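Local coordinates for extracellular protein containing a SCP domain (Bacillus anthracis, PDB 4IFA), which is of unknown function but is secreted, carries a CAP-superfamily (SCP) domain behind a CAP-associated N-terminal domain, and may contribute to virulence, at residues Glu120-Val125 / Thr151-Gln156; Tyr169-Thr174 / Gly310-Leu315; Gly288-Ala293 / Gln303-Ser308; Ala293-Ser296 / Ala300-Gln303. All blocks are in the same frame, centred on the assembly; numbering follows the deposited sequence. Where two conformers were deposited one is given.

Contact 1: Glu120-Val125 / Thr151-Gln156; sequences EKYEDV and TEVMEQ
Tyr-122 carries the contact: its ring spans from the first turn of helix 122-128 to the last turn of helix 150-155. The polar part is one hydrogen bond. Tyr-122 OH donates to Val-153 O at 2.7 Å. The hydroxyl sits above the carbonyl plane, 51° out of it, so the bond does not follow a lone pair. Val-153 O in turn lies at the edge of the ring, near its plane. The phenol is carried there by an extended first torsion, with CG opposite the backbone N (chi1 -173°).

The remaining contacts are van der Waals. Tyr-122 CE1 comes within 3.6 Å of Met-154 O, an oblique approach. Val-153 adds one methyl, with CG1 at 3.5 Å from Tyr-122 OH. The selenomethionine side chain of Met-154 turns its end away.

Phe-170 of strand 164-171 meets the ring edge-to-face, and Leu-131 packs against it. Val-125 also touches Phe-170, and Glu-155 bonds to it through the backbone, so Phe-170 is common to both sides.

A tyrosine hydroxyl from the first turn of one short helix thus donates to a last-turn carbonyl of another, within the CAP-associated N-terminal domain.

Contact 2: Tyr169-Thr174 / Gly310-Leu315; sequences YFDHFT and GHRKNL
The guanidinium of Arg-312 has Phe-173 over one face and Asp-171 at its edge. Phe-173 CD2 stands 3.3 Å above the guanidinium plane, offset toward the rim. The two planes are 52° apart, and Arg-312 NH1 lies at the edge of the phenyl ring, so this is not a parallel stack. One face of the Phe-173 ring carries His-172 CE1, also offset toward the rim. Thr-174 CG2 touches Arg-312 NH2 obliquely at 3.7 Å.

The salt bridge is end-on and converges on one oxygen. Arg-312 NH1 reaches Asp-171 OD2 at 2.8 Å, and Arg-312 NH2 reaches the same Asp-171 OD2 at 3.0 Å. The oxygen lies in the guanidinium plane. The carboxylate is turned 82° against that plane, so a side-by-side pairing of two oxygens with two nitrogens is excluded. OD2 receives NH2 on its syn lone pair. NH1 comes from the syn side but tilted 32° out of the carboxylate plane. The arginine spans the gap with an extended chain from CG to NE.

Asp-171 OD1 accepts from Phe-173 N at 2.9 Å, an Asx turn, and from Thr-174 N at 3.1 Å, an Asx motif. These bonds hold the carboxylate and shape the loop that carries Phe-173.

Arg-312 NH1 also bonds to Leu-306 O, and Asp-171 packs on Leu-306, both at the end of helix 298-306. The contact thus ties the end of strand 164-171, in the N-terminal domain, to helix 309-315 of the SCP domain.

Contact 3: Gly288-Ala293 / Gln303-Ser308; sequences GENIAA and QGWLNS
Packing of a helix on an edge strand of the SCP domain's central sheet sets up this contact. Trp-305, in the last turns of helix 298-306, lays its indole against strand 286-293. The edge of the indole bonds to the strand, and one face covers a side chain.

At the edge, Trp-305 NE1 donates to Ile-291 O at 2.9 Å. The N-H...O angle is 172°, and the oxygen lies in the indole plane. From the carbonyl's side the geometry is different. The nitrogen stands 79° out of the carbonyl plane, so no lone pair is met head-on. The bond gives the buried indole N-H a partner and limits how the ring can rotate.

On the face, Asn-290 CB makes a CH-pi contact, 3.7 Å from the centroid of the five-membered ring and 12° off its normal. Ala-292 CB adds an apolar contact to Trp-305 CZ2 at 3.5 Å. With CG placed opposite the carbonyl carbon, the indole extends from the helix toward the strand. The Asn-290 amide and the indole are moderately inclined, and their side chains run past each other in opposite directions.

The amide of Asn-290 has other partners: ND2 bonds to Gln-334 OE1 and His-311 O, and OD1 accepts from Asn-314 ND2. Strand 286-293 pairs with strand 331-338, while helix 244-260 packs against Ile-291. Layers of helix on both sides of the sheet are characteristic of the alpha-beta-alpha sandwich of the CAP superfamily.

Contact 4: Ala293-Ser296 / Ala300-Gln303; sequences AQHS and AALQ
His-295 lays its imidazole over the backbone of helix 298-306 at Ala-301. Ala-301 CA is 3.6 Å above the ring plane, offset toward the rim. It makes a CH-pi contact, 4.0 Å from the ring centroid and 24° off the normal. The helix backbone, more than a side chain, therefore carries this face of the ring. His-295 CD2 approaches Ala-300 O obliquely at 3.7 Å. Nearer its own backbone, His-295 CB lies 3.7 Å from Ala-301 N and 4.0 Å from Ala-300 CB. The first torsion sets CG opposite the carbonyl carbon (chi1 -56°), and the ring swings alongside the helix.

Ser-296 touches the same turn from the next position in the loop. Its OG is 3.6 Å from Ala-300 CB. This is packing against a methyl. The hydroxyl's hydrogen bond is to Gln-191 OE1. Nearby, His-295 O accepts from Tyr-332 OH, which anchors the loop to strand 331-338. Ala-301 packs on Tyr-332 as well.

No hydrogen bond crosses between the two segments. The loop after strand 286-293 is therefore held to the helix by CH-pi and van der Waals contacts with small alanines, while Ser-296 OG and His-295 O are bonded to other parts of the fold.

From the N terminus, contact 1 comes first. It closes a loop within the CAP-associated domain, between helices 122-128 and 150-155, before contact 2 opens. Contact 2 closes the longest loop, from the end of strand 164-171 to helix 309-315, and joins the two domains. Contacts 3 and 4 are nested inside it. They share Ala-293 and Gln-303, and contact 4 closes the shorter turn; both bind helix 298-306 to the chain that precedes it. Contacts 1 and 2 meet where Lys-121 NZ bonds to Thr-174 O. Contact 2 meets contact 3 where His-172 bonds to Asn-307.

Contact 1: Glu120-Val125 / Thr151-Gln156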
loop_
_atom_site.group_PDB
_atom_site.type_symbol
_atom_site.label_atom_id
_atom_site.label_comp_id
_atom_site.label_asym_id
_atom_site.label_seq_id
_atom_site.Cartn_x
_atom_site.Cartn_y
_atom_site.Cartn_z
ATOM N N GLU A 120 12.857 4.472 -10.766
ATOM C CA GLU A 120 13.679 5.680 -10.905
ATOM C C GLU A 120 14.368 6.068 -9.614
ATOM O O GLU A 120 13.781 5.974 -8.523
ATOM C CB GLU A 120 12.827 6.844 -11.420
ATOM C CG GLU A 120 13.638 8.062 -11.879
ATOM C CD GLU A 120 12.824 9.122 -12.576
ATOM O OE1 GLU A 120 11.591 9.096 -12.515
ATOM O OE2 GLU A 120 13.478 9.979 -13.258
ATOM N N LYS A 121 15.615 6.502 -9.707
ATOM C CA LYS A 121 16.369 6.921 -8.556
ATOM C C LYS A 121 15.852 8.220 -7.951
ATOM O O LYS A 121 15.463 9.160 -8.667
ATOM C CB LYS A 121 17.846 7.075 -8.873
ATOM C CG LYS A 121 18.591 5.813 -9.303
ATOM C CD LYS A 121 18.641 4.750 -8.217
ATOM C CE LYS A 121 19.701 3.692 -8.546
ATOM N NZ LYS A 121 19.649 2.558 -7.617
ATOM N N TYR A 122 15.848 8.270 -6.611
ATOM C CA TYR A 122 15.411 9.453 -5.889
ATOM C C TYR A 122 16.082 10.757 -6.407
ATOM O O TYR A 122 15.405 11.769 -6.545
ATOM C CB TYR A 122 15.697 9.273 -4.371
ATOM C CG TYR A 122 15.141 10.378 -3.500
ATOM C CD1 TYR A 122 13.885 10.293 -2.945
ATOM C CD2 TYR A 122 15.847 11.538 -3.293
ATOM C CE1 TYR A 122 13.377 11.275 -2.148
ATOM C CE2 TYR A 122 15.347 12.550 -2.499
ATOM C CZ TYR A 122 14.074 12.439 -1.973
ATOM O OH TYR A 122 13.574 13.446 -1.162
ATOM N N GLU A 123 17.404 10.751 -6.615
ATOM C CA GLU A 123 18.093 11.990 -7.042
ATOM C C GLU A 123 17.502 12.510 -8.362
ATOM O O GLU A 123 17.478 13.719 -8.588
ATOM C CB GLU A 123 19.631 11.834 -7.031
ATOM C CG GLU A 123 20.163 10.855 -8.000
ATOM C CD GLU A 123 21.664 10.663 -7.950
ATOM O OE1 GLU A 123 22.184 10.182 -8.982
ATOM O OE2 GLU A 123 22.329 11.008 -6.950
ATOM N N ASP A 124 17.118 11.613 -9.252
ATOM C CA ASP A 124 16.533 12.028 -10.537
ATOM C C ASP A 124 15.095 12.478 -10.402
ATOM O O ASP A 124 14.685 13.447 -11.061
ATOM C CB ASP A 124 16.626 10.890 -11.538
ATOM C CG ASP A 124 18.066 10.523 -11.853
ATOM O OD1 ASP A 124 18.930 11.424 -11.988
ATOM O OD2 ASP A 124 18.390 9.327 -11.987
ATOM N N VAL A 125 14.333 11.855 -9.507
ATOM C CA VAL A 125 12.963 12.268 -9.240
ATOM C C VAL A 125 12.962 13.693 -8.661
ATOM O O VAL A 125 12.208 14.535 -9.108
ATOM C CB VAL A 125 12.273 11.297 -8.282
ATOM C CG1 VAL A 125 10.933 11.844 -7.771
ATOM C CG2 VAL A 125 12.106 9.929 -8.936
ATOM N N THR A 151 12.633 12.051 7.244
ATOM C CA THR A 151 12.393 10.659 6.805
ATOM C C THR A 151 11.306 10.571 5.748
ATOM O O THR A 151 11.465 9.878 4.736
ATOM C CB THR A 151 12.047 9.782 8.021
ATOM O OG1 THR A 151 13.125 9.882 8.963
ATOM C CG2 THR A 151 11.821 8.309 7.630
ATOM N N GLU A 152 10.195 11.256 5.991
ATOM C CA GLU A 152 9.093 11.302 5.039
ATOM C C GLU A 152 9.495 11.919 3.682
ATOM O O GLU A 152 9.070 11.451 2.620
ATOM C CB GLU A 152 7.894 12.020 5.671
ATOM C CG GLU A 152 7.254 11.150 6.780
ATOM C CD GLU A 152 6.307 11.894 7.707
ATOM O OE1 GLU A 152 6.372 13.138 7.797
ATOM O OE2 GLU A 152 5.506 11.211 8.390
ATOM N N VAL A 153 10.328 12.963 3.713
ATOM C CA VAL A 153 10.789 13.558 2.479
ATOM C C VAL A 153 11.616 12.553 1.626
ATOM O O VAL A 153 11.566 12.605 0.387
ATOM C CB VAL A 153 11.568 14.875 2.750
ATOM C CG1 VAL A 153 12.347 15.362 1.520
ATOM C CG2 VAL A 153 10.603 15.947 3.245
HETATM N N MSE A 154 12.353 11.655 2.282
HETATM C CA MSE A 154 13.161 10.648 1.570
HETATM C C MSE A 154 12.447 9.351 1.239
HETATM O O MSE A 154 12.859 8.655 0.305
HETATM C CB MSE A 154 14.411 10.295 2.358
HETATM C CG MSE A 154 15.414 11.439 2.459
HETATM SE SE MSE A 154 17.030 10.975 3.434
HETATM C CE MSE A 154 16.297 10.867 5.230
ATOM N N GLU A 155 11.415 9.007 2.014
ATOM C CA GLU A 155 10.665 7.774 1.793
ATOM C C GLU A 155 9.321 7.884 1.107
ATOM O O GLU A 155 8.908 6.916 0.459
ATOM C CB GLU A 155 10.464 7.015 3.144
ATOM C CG GLU A 155 11.817 6.639 3.758
ATOM C CD GLU A 155 11.734 5.882 5.077
ATOM O OE1 GLU A 155 10.619 5.619 5.578
ATOM O OE2 GLU A 155 12.820 5.604 5.632
ATOM N N GLN A 156 8.608 8.995 1.304
ATOM C CA GLN A 156 7.253 9.154 0.779
ATOM C C GLN A 156 6.834 10.613 0.613
ATOM O O GLN A 156 5.804 11.040 1.149
ATOM C CB GLN A 156 6.257 8.388 1.654
ATOM C CG GLN A 156 6.389 8.740 3.146
ATOM C CD GLN A 156 5.242 8.249 4.000
ATOM O OE1 GLN A 156 4.080 8.402 3.632
ATOM N NE2 GLN A 156 5.561 7.729 5.185
#

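Contact 2: Tyr169-Thr174 / Gly310-Leu315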
loop_
_atom_site.group_PDB
_atom_site.type_symbol
_atom_site.label_atom_id
_atom_site.label_comp_id
_atom_site.label_asym_id
_atom_site.label_seq_id
_atom_site.Cartn_x
_atom_site.Cartn_y
_atom_site.Cartn_z
ATOM N N TYR A 169 6.313 6.830 -3.279
ATOM C CA TYR A 169 6.846 5.880 -2.318
ATOM C C TYR A 169 8.184 5.330 -2.801
ATOM O O TYR A 169 8.286 4.743 -3.884
ATOM C CB TYR A 169 5.871 4.733 -2.084
ATOM C CG TYR A 169 4.686 5.024 -1.186
ATOM C CD1 TYR A 169 4.863 5.227 0.178
ATOM C CD2 TYR A 169 3.374 5.008 -1.669
ATOM C CE1 TYR A 169 3.813 5.432 1.029
ATOM C CE2 TYR A 169 2.307 5.191 -0.806
ATOM C CZ TYR A 169 2.531 5.406 0.523
ATOM O OH TYR A 169 1.489 5.526 1.433
ATOM N N PHE A 170 9.208 5.509 -1.966
ATOM C CA PHE A 170 10.561 5.011 -2.241
ATOM C C PHE A 170 10.953 3.876 -1.290
ATOM O O PHE A 170 10.496 3.818 -0.153
ATOM C CB PHE A 170 11.582 6.128 -2.062
ATOM C CG PHE A 170 11.579 7.122 -3.160
ATOM C CD1 PHE A 170 12.372 6.934 -4.281
ATOM C CD2 PHE A 170 10.739 8.221 -3.122
ATOM C CE1 PHE A 170 12.330 7.849 -5.358
ATOM C CE2 PHE A 170 10.699 9.116 -4.169
ATOM C CZ PHE A 170 11.479 8.925 -5.282
ATOM N N ASP A 171 11.832 3.021 -1.793
ATOM C CA ASP A 171 12.627 2.124 -0.986
ATOM C C ASP A 171 13.905 2.913 -0.721
ATOM O O ASP A 171 14.704 3.115 -1.637
ATOM C CB ASP A 171 12.915 0.863 -1.803
ATOM C CG ASP A 171 13.810 -0.105 -1.070
ATOM O OD1 ASP A 171 14.669 0.329 -0.262
ATOM O OD2 ASP A 171 13.608 -1.333 -1.247
ATOM N N HIS A 172 14.067 3.426 0.492
ATOM C CA HIS A 172 15.232 4.301 0.782
ATOM C C HIS A 172 16.521 3.539 0.808
ATOM O O HIS A 172 17.604 4.158 0.786
ATOM C CB HIS A 172 15.089 5.117 2.073
ATOM C CG HIS A 172 15.518 4.404 3.313
ATOM N ND1 HIS A 172 14.698 3.537 4.002
ATOM C CD2 HIS A 172 16.677 4.464 4.017
ATOM C CE1 HIS A 172 15.340 3.077 5.062
ATOM N NE2 HIS A 172 16.545 3.633 5.103
ATOM N N PHE A 173 16.469 2.210 0.902
ATOM C CA PHE A 173 17.734 1.419 0.917
ATOM C C PHE A 173 18.296 1.314 -0.500
ATOM O O PHE A 173 19.514 1.322 -0.676
ATOM C CB PHE A 173 17.513 0.012 1.490
ATOM C CG PHE A 173 17.090 0.008 2.938
ATOM C CD1 PHE A 173 17.976 0.370 3.924
ATOM C CD2 PHE A 173 15.826 -0.429 3.308
ATOM C CE1 PHE A 173 17.613 0.343 5.251
ATOM C CE2 PHE A 173 15.455 -0.459 4.644
ATOM C CZ PHE A 173 16.334 -0.080 5.603
ATOM N N THR A 174 17.419 1.221 -1.491
ATOM C CA THR A 174 17.863 1.151 -2.883
ATOM C C THR A 174 17.725 2.492 -3.594
ATOM O O THR A 174 18.254 2.650 -4.718
ATOM C CB THR A 174 17.107 0.114 -3.673
ATOM O OG1 THR A 174 15.723 0.479 -3.704
ATOM C CG2 THR A 174 17.257 -1.297 -3.014
ATOM N N GLY A 310 14.745 -4.774 9.903
ATOM C CA GLY A 310 14.287 -6.037 10.473
ATOM C C GLY A 310 13.090 -6.619 9.769
ATOM O O GLY A 310 12.963 -7.851 9.581
ATOM N N HIS A 311 12.183 -5.743 9.393
ATOM C CA HIS A 311 10.972 -6.182 8.718
ATOM C C HIS A 311 11.267 -6.606 7.280
ATOM O O HIS A 311 10.697 -7.551 6.722
ATOM C CB HIS A 311 9.925 -5.074 8.746
ATOM C CG HIS A 311 9.562 -4.630 10.126
ATOM N ND1 HIS A 311 10.280 -3.698 10.834
ATOM C CD2 HIS A 311 8.526 -4.993 10.917
ATOM C CE1 HIS A 311 9.711 -3.513 12.015
ATOM N NE2 HIS A 311 8.626 -4.271 12.081
ATOM N N ARG A 312 12.142 -5.835 6.638
ATOM C CA ARG A 312 12.612 -6.127 5.281
ATOM C C ARG A 312 13.240 -7.504 5.175
ATOM O O ARG A 312 13.077 -8.199 4.173
ATOM C CB ARG A 312 13.596 -5.030 4.848
ATOM C CG ARG A 312 14.155 -5.134 3.439
ATOM C CD ARG A 312 15.263 -4.086 3.309
ATOM N NE ARG A 312 15.783 -3.966 1.942
ATOM C CZ ARG A 312 15.160 -3.290 0.982
ATOM N NH1 ARG A 312 13.982 -2.701 1.202
ATOM N NH2 ARG A 312 15.690 -3.221 -0.229
ATOM N N LYS A 313 13.984 -7.910 6.211
ATOM C CA LYS A 313 14.575 -9.246 6.235
ATOM C C LYS A 313 13.495 -10.318 6.024
ATOM O O LYS A 313 13.734 -11.273 5.287
ATOM C CB LYS A 313 15.410 -9.501 7.515
ATOM C CG LYS A 313 16.700 -8.696 7.544
ATOM C CD LYS A 313 17.670 -9.021 8.661
ATOM C CE LYS A 313 18.810 -7.963 8.653
ATOM N NZ LYS A 313 19.443 -7.728 7.310
ATOM N N ASN A 314 12.310 -10.172 6.649
ATOM C CA ASN A 314 11.265 -11.168 6.458
ATOM C C ASN A 314 10.691 -11.102 5.045
ATOM O O ASN A 314 10.525 -12.132 4.383
ATOM C CB ASN A 314 10.140 -11.022 7.479
ATOM C CG ASN A 314 10.540 -11.424 8.864
ATOM O OD1 ASN A 314 11.277 -12.410 9.060
ATOM N ND2 ASN A 314 10.042 -10.686 9.841
ATOM N N LEU A 315 10.461 -9.881 4.547
ATOM C CA LEU A 315 9.970 -9.722 3.179
ATOM C C LEU A 315 10.838 -10.399 2.153
ATOM O O LEU A 315 10.359 -10.975 1.190
ATOM C CB LEU A 315 9.884 -8.239 2.812
ATOM C CG LEU A 315 8.818 -7.440 3.545
ATOM C CD1 LEU A 315 9.021 -5.934 3.271
ATOM C CD2 LEU A 315 7.378 -7.811 3.185
#

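Contact 3: Gly288-Ala293 / Gln303-Ser308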
loop_
_atom_site.group_PDB
_atom_site.type_symbol
_atom_site.label_atom_id
_atom_site.label_comp_id
_atom_site.label_asym_id
_atom_site.label_seq_id
_atom_site.Cartn_x
_atom_site.Cartn_y
_atom_site.Cartn_z
ATOM N N GLY A 288 8.072 -16.338 10.489
ATOM C CA GLY A 288 8.494 -14.956 10.767
ATOM C C GLY A 288 7.283 -14.052 10.831
ATOM O O GLY A 288 6.229 -14.390 10.325
ATOM N N GLU A 289 7.442 -12.895 11.469
ATOM C CA GLU A 289 6.328 -11.961 11.629
ATOM C C GLU A 289 6.735 -10.513 11.470
ATOM O O GLU A 289 7.751 -10.111 12.009
ATOM C CB GLU A 289 5.727 -12.113 13.022
ATOM C CG GLU A 289 4.666 -11.083 13.428
ATOM C CD GLU A 289 4.015 -11.481 14.737
ATOM O OE1 GLU A 289 4.580 -11.158 15.814
ATOM O OE2 GLU A 289 2.968 -12.140 14.665
ATOM N N ASN A 290 5.890 -9.747 10.764
ATOM C CA ASN A 290 5.993 -8.300 10.757
ATOM C C ASN A 290 4.682 -7.751 11.329
ATOM O O ASN A 290 3.614 -8.172 10.923
ATOM C CB ASN A 290 6.182 -7.706 9.348
ATOM C CG ASN A 290 7.540 -7.954 8.781
ATOM O OD1 ASN A 290 8.508 -8.161 9.514
ATOM N ND2 ASN A 290 7.658 -7.868 7.440
ATOM N N ILE A 291 4.795 -6.772 12.217
ATOM C CA ILE A 291 3.656 -6.084 12.813
ATOM C C ILE A 291 3.763 -4.577 12.582
ATOM O O ILE A 291 4.851 -4.012 12.470
ATOM C CB ILE A 291 3.458 -6.407 14.345
ATOM C CG1 ILE A 291 4.761 -6.251 15.109
ATOM C CG2 ILE A 291 2.869 -7.822 14.505
ATOM C CD1 ILE A 291 4.588 -6.427 16.654
ATOM N N ALA A 292 2.592 -3.942 12.445
ATOM C CA ALA A 292 2.481 -2.498 12.269
ATOM C C ALA A 292 1.191 -2.008 12.875
ATOM O O ALA A 292 0.201 -2.729 12.927
ATOM C CB ALA A 292 2.457 -2.153 10.777
ATOM N N ALA A 293 1.207 -0.773 13.344
ATOM C CA ALA A 293 0.005 -0.156 13.885
ATOM C C ALA A 293 -0.099 1.322 13.516
ATOM O O ALA A 293 0.865 2.068 13.555
ATOM C CB ALA A 293 -0.041 -0.283 15.422
ATOM N N GLN A 303 4.856 -0.221 3.130
ATOM C CA GLN A 303 5.965 0.676 2.811
ATOM C C GLN A 303 6.791 0.972 4.060
ATOM O O GLN A 303 8.000 1.203 3.973
ATOM C CB GLN A 303 5.491 1.935 2.096
ATOM C CG GLN A 303 5.088 1.646 0.664
ATOM C CD GLN A 303 6.255 1.129 -0.150
ATOM O OE1 GLN A 303 6.203 0.039 -0.747
ATOM N NE2 GLN A 303 7.329 1.896 -0.170
ATOM N N GLY A 304 6.149 0.960 5.224
ATOM C CA GLY A 304 6.871 1.091 6.492
ATOM C C GLY A 304 7.749 -0.131 6.713
ATOM O O GLY A 304 8.932 -0.019 7.116
ATOM N N TRP A 305 7.231 -1.324 6.437
ATOM C CA TRP A 305 8.016 -2.555 6.581
ATOM C C TRP A 305 9.198 -2.616 5.614
ATOM O O TRP A 305 10.324 -2.988 5.972
ATOM C CB TRP A 305 7.163 -3.809 6.425
ATOM C CG TRP A 305 6.157 -3.995 7.514
ATOM C CD1 TRP A 305 6.347 -3.722 8.844
ATOM C CD2 TRP A 305 4.848 -4.596 7.413
ATOM N NE1 TRP A 305 5.233 -4.077 9.564
ATOM C CE2 TRP A 305 4.296 -4.607 8.716
ATOM C CE3 TRP A 305 4.075 -5.077 6.360
ATOM C CZ2 TRP A 305 3.011 -5.103 8.958
ATOM C CZ3 TRP A 305 2.809 -5.522 6.606
ATOM C CH2 TRP A 305 2.307 -5.565 7.894
ATOM N N LEU A 306 8.971 -2.234 4.367
ATOM C CA LEU A 306 10.047 -2.242 3.343
ATOM C C LEU A 306 11.199 -1.362 3.762
ATOM O O LEU A 306 12.376 -1.674 3.503
ATOM C CB LEU A 306 9.496 -1.744 2.010
ATOM C CG LEU A 306 10.410 -1.793 0.789
ATOM C CD1 LEU A 306 10.732 -3.235 0.434
ATOM C CD2 LEU A 306 9.791 -1.025 -0.388
ATOM N N ASN A 307 10.880 -0.250 4.430
ATOM C CA ASN A 307 11.874 0.723 4.865
ATOM C C ASN A 307 12.461 0.543 6.266
ATOM O O ASN A 307 13.160 1.421 6.766
ATOM C CB ASN A 307 11.297 2.127 4.704
ATOM C CG ASN A 307 11.309 2.573 3.277
ATOM O OD1 ASN A 307 12.370 2.938 2.782
ATOM N ND2 ASN A 307 10.140 2.585 2.612
ATOM N N SER A 308 12.282 -0.653 6.811
ATOM C CA SER A 308 12.834 -0.999 8.151
ATOM C C SER A 308 13.669 -2.270 8.001
ATOM O O SER A 308 13.131 -3.290 7.558
ATOM C CB SER A 308 11.682 -1.243 9.094
ATOM O OG SER A 308 12.160 -1.856 10.311
#

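Contact 4: Ala293-Ser296 / Ala300-Gln303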
loop_
_atom_site.group_PDB
_atom_site.type_symbol
_atom_site.label_atom_id
_atom_site.label_comp_id
_atom_site.label_asym_id
_atom_site.label_seq_id
_atom_site.Cartn_x
_atom_site.Cartn_y
_atom_site.Cartn_z
ATOM N N ALA A 293 1.207 -0.773 13.344
ATOM C CA ALA A 293 0.005 -0.156 13.885
ATOM C C ALA A 293 -0.099 1.322 13.516
ATOM O O ALA A 293 0.865 2.068 13.555
ATOM C CB ALA A 293 -0.041 -0.283 15.422
ATOM N N GLN A 294 -1.326 1.712 13.186
ATOM C CA GLN A 294 -1.735 3.107 12.966
ATOM C C GLN A 294 -1.520 3.703 11.590
ATOM O O GLN A 294 -2.019 4.790 11.303
ATOM C CB GLN A 294 -1.239 4.065 14.068
ATOM C CG GLN A 294 -1.592 3.583 15.499
ATOM C CD GLN A 294 -3.080 3.306 15.675
ATOM O OE1 GLN A 294 -3.918 3.966 15.055
ATOM N NE2 GLN A 294 -3.416 2.375 16.564
ATOM N N HIS A 295 -0.816 2.977 10.722
ATOM C CA HIS A 295 -0.685 3.410 9.329
ATOM C C HIS A 295 -2.100 3.554 8.745
ATOM O O HIS A 295 -3.009 2.793 9.114
ATOM C CB HIS A 295 0.164 2.444 8.525
ATOM C CG HIS A 295 1.524 2.229 9.116
ATOM N ND1 HIS A 295 1.730 1.495 10.275
ATOM C CD2 HIS A 295 2.734 2.678 8.727
ATOM C CE1 HIS A 295 3.023 1.474 10.536
ATOM N NE2 HIS A 295 3.652 2.203 9.615
ATOM N N SER A 296 -2.260 4.449 7.774
ATOM C CA SER A 296 -3.592 4.709 7.200
ATOM C C SER A 296 -4.249 3.521 6.554
ATOM O O SER A 296 -5.458 3.362 6.659
ATOM C CB SER A 296 -3.541 5.841 6.172
ATOM O OG SER A 296 -2.605 5.551 5.114
ATOM N N ALA A 300 0.321 1.696 3.098
ATOM C CA ALA A 300 1.209 2.464 3.954
ATOM C C ALA A 300 1.970 1.591 4.930
ATOM O O ALA A 300 3.202 1.763 5.138
ATOM C CB ALA A 300 0.404 3.552 4.714
ATOM N N ALA A 301 1.302 0.607 5.523
ATOM C CA ALA A 301 1.999 -0.313 6.442
ATOM C C ALA A 301 3.105 -1.059 5.750
ATOM O O ALA A 301 4.213 -1.168 6.280
ATOM C CB ALA A 301 1.031 -1.331 7.070
ATOM N N LEU A 302 2.836 -1.587 4.570
ATOM C CA LEU A 302 3.849 -2.365 3.841
ATOM C C LEU A 302 5.080 -1.485 3.484
ATOM O O LEU A 302 6.248 -1.951 3.532
ATOM C CB LEU A 302 3.246 -3.008 2.589
ATOM C CG LEU A 302 4.184 -3.818 1.725
ATOM C CD1 LEU A 302 4.776 -4.972 2.510
ATOM C CD2 LEU A 302 3.385 -4.334 0.533
ATOM N N GLN A 303 4.856 -0.221 3.130
ATOM C CA GLN A 303 5.965 0.676 2.811
ATOM C C GLN A 303 6.791 0.972 4.060
ATOM O O GLN A 303 8.000 1.203 3.973
ATOM C CB GLN A 303 5.491 1.935 2.096
ATOM C CG GLN A 303 5.088 1.646 0.664
ATOM C CD GLN A 303 6.255 1.129 -0.150
ATOM O OE1 GLN A 303 6.203 0.039 -0.747
ATOM N NE2 GLN A 303 7.329 1.896 -0.170
#